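Sqt1 (Chaetomium thermophilum, PDB 4ZOY) probably acts as a WD40-repeat chaperone in ribosome biogenesis, capturing a nascent ribosomal protein while it is still being translated. Local coordinates at residues A370-V382 with L394-W407. Sequence-based numbering, arbitrary orientation.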
# COMPACT_ATOMS: atom_id res chain seq x y z
N ALA A 370 1.24 -18.60 -7.16
CA ALA A 370 2.33 -17.64 -7.01
C ALA A 370 2.84 -17.63 -5.57
O ALA A 370 4.04 -17.48 -5.34
CB ALA A 370 1.86 -16.24 -7.40
N HIS A 371 1.93 -17.81 -4.62
CA HIS A 371 2.33 -18.01 -3.23
C HIS A 371 1.66 -19.27 -2.69
O HIS A 371 1.04 -19.26 -1.62
CB HIS A 371 2.02 -16.77 -2.40
CG HIS A 371 2.97 -15.65 -2.70
ND1 HIS A 371 4.15 -15.47 -2.02
CD2 HIS A 371 2.94 -14.70 -3.67
CE1 HIS A 371 4.82 -14.45 -2.55
NE2 HIS A 371 4.10 -13.97 -3.55
N ALA A 372 1.84 -20.35 -3.44
CA ALA A 372 1.18 -21.62 -3.17
C ALA A 372 -0.33 -21.40 -3.03
O ALA A 372 -0.93 -20.74 -3.87
CB ALA A 372 1.77 -22.27 -1.92
N GLU A 373 -0.94 -21.94 -1.99
CA GLU A 373 -2.37 -21.71 -1.76
C GLU A 373 -2.59 -20.74 -0.61
O GLU A 373 -3.69 -20.68 -0.04
CB GLU A 373 -3.10 -23.03 -1.51
CG GLU A 373 -3.24 -23.92 -2.76
CD GLU A 373 -1.92 -24.47 -3.26
OE1 GLU A 373 -1.26 -25.22 -2.50
OE2 GLU A 373 -1.53 -24.16 -4.40
N ASP A 374 -1.55 -19.99 -0.26
CA ASP A 374 -1.62 -18.99 0.81
C ASP A 374 -1.88 -17.61 0.22
O ASP A 374 -1.50 -17.35 -0.92
CB ASP A 374 -0.32 -18.97 1.62
CG ASP A 374 0.03 -20.33 2.21
OD1 ASP A 374 -0.71 -20.78 3.11
OD2 ASP A 374 1.03 -20.94 1.77
N PRO A 375 -2.52 -16.73 0.99
CA PRO A 375 -2.84 -15.38 0.48
C PRO A 375 -1.66 -14.59 -0.08
O PRO A 375 -0.59 -14.51 0.51
CB PRO A 375 -3.40 -14.67 1.71
CG PRO A 375 -4.08 -15.77 2.46
CD PRO A 375 -3.27 -17.02 2.23
N VAL A 376 -1.88 -14.01 -1.26
CA VAL A 376 -0.98 -13.00 -1.78
C VAL A 376 -1.37 -11.69 -1.12
O VAL A 376 -2.48 -11.20 -1.32
CB VAL A 376 -1.06 -12.86 -3.31
CG1 VAL A 376 -0.03 -11.86 -3.81
CG2 VAL A 376 -0.86 -14.20 -3.98
N VAL A 377 -0.48 -11.16 -0.30
CA VAL A 377 -0.79 -10.02 0.55
C VAL A 377 -0.57 -8.69 -0.16
O VAL A 377 -1.36 -7.73 -0.01
CB VAL A 377 0.07 -10.10 1.83
CG1 VAL A 377 -0.04 -8.82 2.65
CG2 VAL A 377 -0.35 -11.33 2.66
N LYS A 378 0.51 -8.61 -0.94
CA LYS A 378 0.87 -7.37 -1.61
C LYS A 378 1.58 -7.65 -2.91
O LYS A 378 2.44 -8.53 -2.97
CB LYS A 378 1.76 -6.51 -0.70
CG LYS A 378 2.22 -5.21 -1.34
CD LYS A 378 3.01 -4.36 -0.35
CE LYS A 378 3.64 -3.15 -1.04
NZ LYS A 378 4.12 -2.14 -0.05
N VAL A 379 1.23 -6.88 -3.94
CA VAL A 379 2.00 -6.84 -5.18
C VAL A 379 2.36 -5.39 -5.46
O VAL A 379 1.57 -4.47 -5.18
CB VAL A 379 1.23 -7.44 -6.38
CG1 VAL A 379 0.85 -8.88 -6.12
CG2 VAL A 379 -0.03 -6.60 -6.74
N GLU A 380 3.55 -5.18 -6.00
CA GLU A 380 4.03 -3.81 -6.25
C GLU A 380 5.09 -3.81 -7.33
O GLU A 380 6.06 -4.58 -7.25
CB GLU A 380 4.58 -3.18 -4.97
CG GLU A 380 4.99 -1.71 -5.15
CD GLU A 380 5.67 -1.17 -3.91
OE1 GLU A 380 4.96 -0.75 -2.96
OE2 GLU A 380 6.91 -1.16 -3.89
N PHE A 381 4.91 -2.97 -8.35
CA PHE A 381 5.90 -2.88 -9.42
C PHE A 381 7.15 -2.17 -8.98
O PHE A 381 7.10 -1.19 -8.23
CB PHE A 381 5.31 -2.17 -10.64
CG PHE A 381 4.35 -3.00 -11.42
CD1 PHE A 381 4.79 -3.81 -12.45
CD2 PHE A 381 2.99 -2.98 -11.12
CE1 PHE A 381 3.90 -4.60 -13.17
CE2 PHE A 381 2.10 -3.77 -11.83
CZ PHE A 381 2.55 -4.58 -12.86
N VAL A 382 8.28 -2.67 -9.46
CA VAL A 382 9.55 -1.96 -9.30
C VAL A 382 9.53 -0.71 -10.18
O VAL A 382 9.29 -0.78 -11.38
CB VAL A 382 10.75 -2.85 -9.70
CG1 VAL A 382 12.06 -2.09 -9.52
CG2 VAL A 382 10.75 -4.13 -8.87
N LEU A 394 8.43 -5.61 -14.05
CA LEU A 394 8.90 -6.37 -12.89
C LEU A 394 8.01 -6.12 -11.68
O LEU A 394 7.82 -4.97 -11.24
CB LEU A 394 10.35 -6.00 -12.58
CG LEU A 394 11.38 -6.60 -13.54
CD1 LEU A 394 12.75 -5.97 -13.32
CD2 LEU A 394 11.45 -8.12 -13.39
N LEU A 395 7.47 -7.20 -11.14
CA LEU A 395 6.50 -7.16 -10.05
C LEU A 395 7.04 -7.91 -8.85
O LEU A 395 7.46 -9.07 -8.97
CB LEU A 395 5.17 -7.77 -10.49
CG LEU A 395 4.03 -7.67 -9.46
CD1 LEU A 395 3.37 -6.31 -9.56
CD2 LEU A 395 3.02 -8.79 -9.66
N THR A 396 7.02 -7.26 -7.69
CA THR A 396 7.37 -7.93 -6.44
C THR A 396 6.11 -8.29 -5.68
O THR A 396 5.17 -7.49 -5.60
CB THR A 396 8.25 -7.04 -5.58
OG1 THR A 396 9.37 -6.62 -6.37
CG2 THR A 396 8.79 -7.79 -4.35
N SER A 397 6.08 -9.50 -5.12
CA SER A 397 4.92 -9.95 -4.36
C SER A 397 5.34 -10.57 -3.03
O SER A 397 6.47 -11.08 -2.90
CB SER A 397 4.09 -10.95 -5.16
OG SER A 397 4.83 -12.14 -5.40
N CYS A 398 4.46 -10.54 -2.04
CA CYS A 398 4.72 -11.28 -0.80
C CYS A 398 3.45 -12.00 -0.39
O CYS A 398 2.35 -11.62 -0.79
CB CYS A 398 5.22 -10.34 0.31
SG CYS A 398 3.95 -9.26 1.02
N GLY A 399 3.61 -13.05 0.40
CA GLY A 399 2.47 -13.89 0.72
C GLY A 399 2.55 -14.53 2.08
O GLY A 399 3.59 -14.50 2.76
N MET A 400 1.44 -15.12 2.48
CA MET A 400 1.37 -15.81 3.75
C MET A 400 2.08 -17.16 3.71
O MET A 400 2.07 -17.88 4.71
CB MET A 400 -0.09 -15.97 4.18
CG MET A 400 -0.75 -14.66 4.54
SD MET A 400 0.06 -13.83 5.93
CE MET A 400 -0.40 -14.88 7.30
N ASP A 401 2.70 -17.49 2.59
CA ASP A 401 3.58 -18.65 2.55
C ASP A 401 4.95 -18.29 3.14
O ASP A 401 5.81 -19.15 3.29
CB ASP A 401 3.70 -19.21 1.12
CG ASP A 401 4.29 -18.23 0.12
OD1 ASP A 401 4.39 -17.02 0.44
OD2 ASP A 401 4.64 -18.69 -0.98
N GLY A 402 5.15 -17.02 3.47
CA GLY A 402 6.40 -16.58 4.06
C GLY A 402 7.48 -16.22 3.06
O GLY A 402 8.63 -16.02 3.44
N VAL A 403 7.10 -16.11 1.79
CA VAL A 403 8.08 -15.87 0.73
C VAL A 403 7.81 -14.55 0.01
O VAL A 403 6.66 -14.12 -0.12
CB VAL A 403 8.07 -17.03 -0.29
CG1 VAL A 403 9.20 -16.89 -1.29
CG2 VAL A 403 8.21 -18.38 0.45
N VAL A 404 8.89 -13.89 -0.41
CA VAL A 404 8.81 -12.73 -1.29
C VAL A 404 9.30 -13.18 -2.66
O VAL A 404 10.30 -13.89 -2.77
CB VAL A 404 9.66 -11.56 -0.78
CG1 VAL A 404 9.53 -10.35 -1.71
CG2 VAL A 404 9.27 -11.20 0.63
N ARG A 405 8.59 -12.79 -3.71
CA ARG A 405 8.97 -13.20 -5.05
C ARG A 405 9.01 -12.02 -6.00
O ARG A 405 8.38 -11.00 -5.76
CB ARG A 405 8.02 -14.28 -5.58
CG ARG A 405 8.14 -15.60 -4.84
CD ARG A 405 7.43 -16.76 -5.51
NE ARG A 405 7.81 -18.00 -4.83
CZ ARG A 405 7.14 -18.51 -3.80
NH1 ARG A 405 6.04 -17.94 -3.36
NH2 ARG A 405 7.59 -19.62 -3.20
N ARG A 406 9.76 -12.16 -7.08
CA ARG A 406 9.72 -11.14 -8.11
C ARG A 406 9.48 -11.81 -9.44
O ARG A 406 10.04 -12.88 -9.73
CB ARG A 406 10.97 -10.30 -8.13
CG ARG A 406 10.80 -9.17 -9.14
CD ARG A 406 11.86 -8.18 -8.99
NE ARG A 406 11.80 -7.46 -7.73
CZ ARG A 406 12.82 -6.79 -7.23
NH1 ARG A 406 14.00 -6.81 -7.87
NH2 ARG A 406 12.70 -6.11 -6.11
N TRP A 407 8.64 -11.16 -10.24
CA TRP A 407 8.10 -11.73 -11.46
C TRP A 407 8.39 -10.84 -12.64
O TRP A 407 8.31 -9.61 -12.53
CB TRP A 407 6.59 -11.93 -11.34
CG TRP A 407 6.16 -12.62 -10.10
CD1 TRP A 407 5.84 -12.05 -8.91
CD2 TRP A 407 6.00 -14.03 -9.93
NE1 TRP A 407 5.48 -13.02 -8.00
CE2 TRP A 407 5.58 -14.25 -8.61
CE3 TRP A 407 6.19 -15.13 -10.77
CZ2 TRP A 407 5.33 -15.51 -8.10
CZ3 TRP A 407 5.94 -16.39 -10.27
CH2 TRP A 407 5.51 -16.57 -8.95
O HOH W 1 8.35 -2.79 -13.00
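The H371 ring lies with one face over the backbone of C398 and G399, where G399 CA makes a CH-pi contact 4.0 Å from the ring centroid. Both nitrogens bond near the ring plane, completing the Asp-His-Ser-Trp network known from WD40 propeller blades. H371 ND1 donates to D401 OD1 (2.9 Å, 159°), with ring and carboxylate planes 73° apart; H371 NE2 and S397 OG are 2.7 Å apart in a hydrogen bond, and W407 NE1 donates to S397 OG in the indole plane. D401 CG sits between its backbone N and carbonyl carbon (chi1 61°), turning OD1 back to V403 N in an Asx turn; H371 and V403 N reach OD1 from opposite faces of the carboxylate. D401 OD2 takes R405 NH1 on its syn lone pair, while E444 pairs with R405 NE. An alanine in place of D401 would probably leave H371 ND1 without its acceptor and the imidazole freer to turn. Strands 376-381 and 394-399 run antiparallel in a four-stranded blade, with a classic beta bulge where V377 and K378 both face C398. P375 O accepts from M400 N at 2.9 Å, and V377 CG2 touches M400 CG at 3.8 Å. Beyond the bulge V379 packs on L395 CD2, whereas L395 CD1 stands over the centre of the F381 ring, 3.6 Å from its centroid.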